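Local structure of acetamidase (Bacillus halodurans, 2II1) at the interface of chains A and B. The protein is an acetamidase, a hydrolase that probably cleaves carbon-nitrogen bonds in linear amides, and binds calcium ions. Sequence-based numbering; all coordinates share one arbitrary frame. Chains: chain A/B, Acetamidase.

Contacts 1 and 2 lie about 28 Å apart, measured between the centres of their C-alpha atoms, and belong to one two-fold symmetric interface. Helix 258-268 takes part in both: B:Ala268 packs in contact 1, while in contact 2 it is A:Ser266 of the same helix that bonds across. Contact 1 is largely apolar, a short segment of chain A packed on the two C-terminal helices of chain B. Contact 2 is polar and runs through backbone groups, a lysine-aspartate salt bridge and bridging waters. With their twins, they let the C-terminal part of each subunit engage the other at several points.

Contact 1: the interface of chains A and B. Residues chain A 123-126; chain B 264, 268, 290-291, 294-295.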
loop_
_atom_site.group_PDB
_atom_site.type_symbol
_atom_site.label_atom_id
_atom_site.label_comp_id
_atom_site.label_asym_id
_atom_site.label_seq_id
_atom_site.Cartn_x
_atom_site.Cartn_y
_atom_site.Cartn_z
ATOM N N GLY A 123 -20.915 -7.316 -18.237
ATOM C CA GLY A 123 -19.594 -7.905 -18.458
ATOM C C GLY A 123 -18.641 -7.979 -17.276
ATOM O O GLY A 123 -17.729 -8.793 -17.299
ATOM N N LEU A 124 -18.837 -7.149 -16.249
ATOM C CA LEU A 124 -17.897 -7.060 -15.110
ATOM C C LEU A 124 -18.535 -7.479 -13.775
ATOM O O LEU A 124 -19.617 -7.044 -13.426
ATOM C CB LEU A 124 -17.338 -5.637 -14.956
ATOM C CG LEU A 124 -16.219 -5.099 -15.859
ATOM C CD1 LEU A 124 -15.904 -3.630 -15.543
ATOM C CD2 LEU A 124 -14.967 -5.936 -15.722
ATOM N N ARG A 125 -17.832 -8.314 -13.028
ATOM C CA ARG A 125 -18.286 -8.750 -11.718
ATOM C C ARG A 125 -17.115 -8.684 -10.759
ATOM O O ARG A 125 -15.972 -9.004 -11.123
ATOM C CB ARG A 125 -18.846 -10.171 -11.787
ATOM C CG ARG A 125 -20.111 -10.280 -12.598
ATOM C CD ARG A 125 -20.466 -11.729 -12.943
ATOM N NE ARG A 125 -21.126 -12.463 -11.855
ATOM C CZ ARG A 125 -22.440 -12.487 -11.621
ATOM N NH1 ARG A 125 -23.285 -11.794 -12.373
ATOM N NH2 ARG A 125 -22.918 -13.194 -10.604
ATOM N N LEU A 126 -17.392 -8.237 -9.543
ATOM C CA LEU A 126 -16.362 -8.193 -8.511
ATOM C C LEU A 126 -16.600 -9.280 -7.481
ATOM O O LEU A 126 -17.724 -9.676 -7.244
ATOM C CB LEU A 126 -16.308 -6.827 -7.833
ATOM C CG LEU A 126 -16.392 -5.568 -8.700
ATOM C CD1 LEU A 126 -16.039 -4.347 -7.885
ATOM C CD2 LEU A 126 -15.501 -5.656 -9.933
ATOM N N LEU B 264 -14.864 1.498 -10.446
ATOM C CA LEU B 264 -14.106 0.283 -10.620
ATOM C C LEU B 264 -12.830 0.265 -9.772
ATOM O O LEU B 264 -12.541 -0.739 -9.108
ATOM C CB LEU B 264 -13.772 0.102 -12.093
ATOM C CG LEU B 264 -13.157 -1.226 -12.485
ATOM C CD1 LEU B 264 -13.941 -2.401 -11.945
ATOM C CD2 LEU B 264 -13.079 -1.299 -13.967
ATOM N N ALA B 268 -12.337 -2.390 -6.769
ATOM C CA ALA B 268 -11.578 -3.550 -7.240
ATOM C C ALA B 268 -10.082 -3.265 -7.392
ATOM O O ALA B 268 -9.318 -4.194 -7.544
ATOM C CB ALA B 268 -12.156 -4.026 -8.620
ATOM N N HIS B 290 -7.376 -9.210 -15.531
ATOM C CA HIS B 290 -8.733 -9.753 -15.709
ATOM C C HIS B 290 -9.757 -8.693 -16.150
ATOM O O HIS B 290 -10.522 -8.904 -17.088
ATOM C CB HIS B 290 -9.191 -10.413 -14.394
ATOM C CG HIS B 290 -10.650 -10.727 -14.356
ATOM N ND1 HIS B 290 -11.538 -10.027 -13.568
ATOM C CD2 HIS B 290 -11.387 -11.632 -15.047
ATOM C CE1 HIS B 290 -12.758 -10.501 -13.763
ATOM N NE2 HIS B 290 -12.694 -11.470 -14.660
ATOM N N TYR B 291 -9.747 -7.544 -15.482
ATOM C CA TYR B 291 -10.692 -6.460 -15.793
ATOM C C TYR B 291 -10.390 -5.766 -17.141
ATOM O O TYR B 291 -11.302 -5.459 -17.916
ATOM C CB TYR B 291 -10.740 -5.439 -14.637
ATOM C CG TYR B 291 -11.209 -6.029 -13.316
ATOM C CD1 TYR B 291 -12.506 -6.516 -13.162
ATOM C CD2 TYR B 291 -10.346 -6.092 -12.207
ATOM C CE1 TYR B 291 -12.935 -7.063 -11.943
ATOM C CE2 TYR B 291 -10.757 -6.625 -10.990
ATOM C CZ TYR B 291 -12.052 -7.111 -10.859
ATOM O OH TYR B 291 -12.457 -7.648 -9.659
ATOM N N LYS B 294 -11.723 -8.087 -19.812
ATOM C CA LYS B 294 -13.183 -7.900 -19.804
ATOM C C LYS B 294 -13.664 -6.587 -20.461
ATOM O O LYS B 294 -14.770 -6.546 -21.007
ATOM C CB LYS B 294 -13.717 -7.973 -18.369
ATOM C CG LYS B 294 -14.012 -9.370 -17.863
ATOM C CD LYS B 294 -14.453 -9.286 -16.407
ATOM C CE LYS B 294 -15.341 -10.455 -15.957
ATOM N NZ LYS B 294 -15.950 -10.193 -14.592
ATOM N N LEU B 295 -12.855 -5.526 -20.394
ATOM C CA LEU B 295 -13.164 -4.249 -21.066
ATOM C C LEU B 295 -12.510 -4.161 -22.462
ATOM O O LEU B 295 -12.485 -3.087 -23.085
ATOM C CB LEU B 295 -12.732 -3.057 -20.195
ATOM C CG LEU B 295 -13.474 -2.809 -18.868
ATOM C CD1 LEU B 295 -12.642 -1.893 -17.961
ATOM C CD2 LEU B 295 -14.871 -2.217 -19.075
#
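A:Leu124 enters between the C-terminal helices of chain B and divides its two methyls between different neighbours. Its CG stands anti to the carbonyl carbon (chi1 -78°), which turns the isobutyl group toward B:Lys294 and B:Tyr291. Here the packing is close. CD2 touches the side chain of B:Lys294, 3.5 Å from CD, which is tight for a carbon pair, and also rests on the CB of that lysine. The same methyl meets the edge of the B:Tyr291 ring, in its plane, at 3.6 Å from CD1. B:Lys294 is extended beyond CG and runs past A:Gly123, with CD and CE along the carbonyl O of that glycine and its terminal NZ 3.5 Å from it. NZ lies 3.1 Å from the backbone N of A:Arg125, but both groups are normally donors, and a hydrogen bond between them is doubtful. The backbone O of A:Arg125 also approaches the tyrosine edge in plane. A:Leu126 repeats the theme farther along the tyrosine. Its CD2 lies off the CE1/OH corner, displaced to the side away from B:His290, 3.6 Å from CE1 of B:Tyr291 and equally near the phenol OH.

Packing is slacker around this core. CB of B:Ala268 lies 3.9 Å from CD2 of A:Leu126. The other branch of A:Leu124, CD1, turns to B:Leu295 and B:Leu264, lying 3.9 Å from CD2 of B:Leu295; both leucine side chains run roughly at right angles to that of A:Leu124. At the rim, the side chain of A:Arg125 leads away from chain B, and B:His290, whose ND1 lies over one face of the B:Tyr291 ring, is barely buried by chain A. The patch is thus an apolar plug, a leucine pair docked on helices 258-268 and 289-294, and it likely holds the C-terminal helices of one subunit against the other within the two-chain deposited assembly, which may be the biological dimer.

Contact 2: the interface of chains A and B. Residues chain A 266-272; chain B 159, 188-190.
A:Asp270 has CG anti to its carbonyl carbon (chi1 -65°), and B:Lys159 starts with CG between its backbone N and carbonyl carbon (chi1 71°) before running out straight; the two side chains meet at about a right angle. The lysine NZ forms a salt bridge with the carboxylate OD1 of A:Asp270 at 2.6 Å, coming from above the carboxylate plane. From the opposite face, the backbone N of B:Asp189 donates to the same OD1 at 2.8 Å, on its anti side. Two bonds thus grip this oxygen. They may stabilise negative charge on OD1 of A:Asp270 and so offset the nearness of the like-charged OD2 of B:Asp189, 4.1 Å away.

Backbone bonds extend the contact on either side. B:Gly188 N donates to the carbonyl O of A:Ser266, 2.7 Å away near the end of helix 258-268. A:Leu271 N, in strand 270-275, donates to B:Asp189 O at 2.9 Å. One water joins A:Leu271 O to OD2 of B:Asp189; another links the phenol OH of A:Tyr272 to NZ of B:Lys159. B:Lys159 and the B:Gly188-B:Asp189 loop follow calcium-binding residues in the sequence, though the structure alone does not show any coupling to the metal site. Together they dock onto the helix-strand junction of chain A and clamp the two subunits there.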
loop_
_atom_site.group_PDB
_atom_site.type_symbol
_atom_site.label_atom_id
_atom_site.label_comp_id
_atom_site.label_asym_id
_atom_site.label_seq_id
_atom_site.Cartn_x
_atom_site.Cartn_y
_atom_site.Cartn_z
ATOM N N SER A 266 11.930 -3.070 6.932
ATOM C CA SER A 266 12.370 -2.642 5.605
ATOM C C SER A 266 12.588 -3.828 4.678
ATOM O O SER A 266 12.279 -3.769 3.473
ATOM C CB SER A 266 13.637 -1.819 5.733
ATOM O OG SER A 266 13.725 -0.874 4.702
ATOM N N GLY A 267 13.101 -4.921 5.232
ATOM C CA GLY A 267 13.364 -6.118 4.434
ATOM C C GLY A 267 12.223 -7.113 4.230
ATOM O O GLY A 267 12.214 -7.843 3.233
ATOM N N ALA A 268 11.290 -7.182 5.178
ATOM C CA ALA A 268 10.344 -8.302 5.250
ATOM C C ALA A 268 8.897 -7.837 5.432
ATOM O O ALA A 268 7.992 -8.611 5.245
ATOM C CB ALA A 268 10.739 -9.211 6.444
ATOM N N GLY A 269 8.680 -6.591 5.847
ATOM C CA GLY A 269 7.334 -6.108 6.075
ATOM C C GLY A 269 6.851 -5.257 4.938
ATOM O O GLY A 269 7.636 -4.873 4.080
ATOM N N ASP A 270 5.559 -4.942 4.932
ATOM C CA ASP A 270 5.013 -4.030 3.918
ATOM C C ASP A 270 4.145 -2.921 4.490
ATOM O O ASP A 270 3.305 -3.160 5.358
ATOM C CB ASP A 270 4.187 -4.821 2.925
ATOM C CG ASP A 270 5.016 -5.791 2.122
ATOM O OD1 ASP A 270 5.676 -5.359 1.155
ATOM O OD2 ASP A 270 4.985 -6.999 2.435
ATOM N N LEU A 271 4.319 -1.708 3.964
ATOM C CA LEU A 271 3.499 -0.587 4.323
ATOM C C LEU A 271 2.377 -0.540 3.313
ATOM O O LEU A 271 2.618 -0.501 2.127
ATOM C CB LEU A 271 4.301 0.721 4.253
ATOM C CG LEU A 271 3.593 2.023 4.574
ATOM C CD1 LEU A 271 3.093 2.044 6.010
ATOM C CD2 LEU A 271 4.589 3.156 4.272
ATOM N N TYR A 272 1.147 -0.516 3.813
ATOM C CA TYR A 272 -0.054 -0.457 2.993
ATOM C C TYR A 272 -0.909 0.756 3.339
ATOM O O TYR A 272 -0.842 1.302 4.439
ATOM C CB TYR A 272 -0.923 -1.700 3.215
ATOM C CG TYR A 272 -0.332 -3.023 2.765
ATOM C CD1 TYR A 272 -0.009 -3.246 1.415
ATOM C CD2 TYR A 272 -0.110 -4.054 3.673
ATOM C CE1 TYR A 272 0.519 -4.451 0.991
ATOM C CE2 TYR A 272 0.408 -5.275 3.253
ATOM C CZ TYR A 272 0.724 -5.459 1.914
ATOM O OH TYR A 272 1.226 -6.657 1.503
ATOM N N LYS B 159 8.872 -3.093 -5.612
ATOM C CA LYS B 159 9.239 -4.470 -5.385
ATOM C C LYS B 159 8.669 -5.356 -6.471
ATOM O O LYS B 159 9.118 -6.473 -6.629
ATOM C CB LYS B 159 8.838 -4.966 -3.969
ATOM C CG LYS B 159 7.337 -5.159 -3.719
ATOM C CD LYS B 159 7.062 -5.740 -2.370
ATOM C CE LYS B 159 5.612 -6.234 -2.264
ATOM N NZ LYS B 159 5.305 -6.863 -0.959
ATOM N N GLY B 188 10.574 -4.715 1.555
ATOM C CA GLY B 188 9.134 -4.522 1.621
ATOM C C GLY B 188 8.647 -3.192 1.069
ATOM O O GLY B 188 9.413 -2.236 0.969
ATOM N N ASP B 189 7.351 -3.124 0.745
ATOM C CA ASP B 189 6.701 -1.860 0.379
ATOM C C ASP B 189 7.010 -0.776 1.454
ATOM O O ASP B 189 6.837 -0.987 2.659
ATOM C CB ASP B 189 5.163 -2.000 0.208
ATOM C CG ASP B 189 4.735 -2.507 -1.197
ATOM O OD1 ASP B 189 5.554 -2.484 -2.154
ATOM O OD2 ASP B 189 3.567 -2.951 -1.331
ATOM N N GLY B 190 7.428 0.389 0.975
ATOM C CA GLY B 190 7.842 1.489 1.829
ATOM C C GLY B 190 9.353 1.648 1.971
ATOM O O GLY B 190 9.825 2.786 2.113
HETATM O O HOH W 1 1.837 -1.067 -0.416
HETATM O O HOH W 2 2.750 -7.061 -1.181
#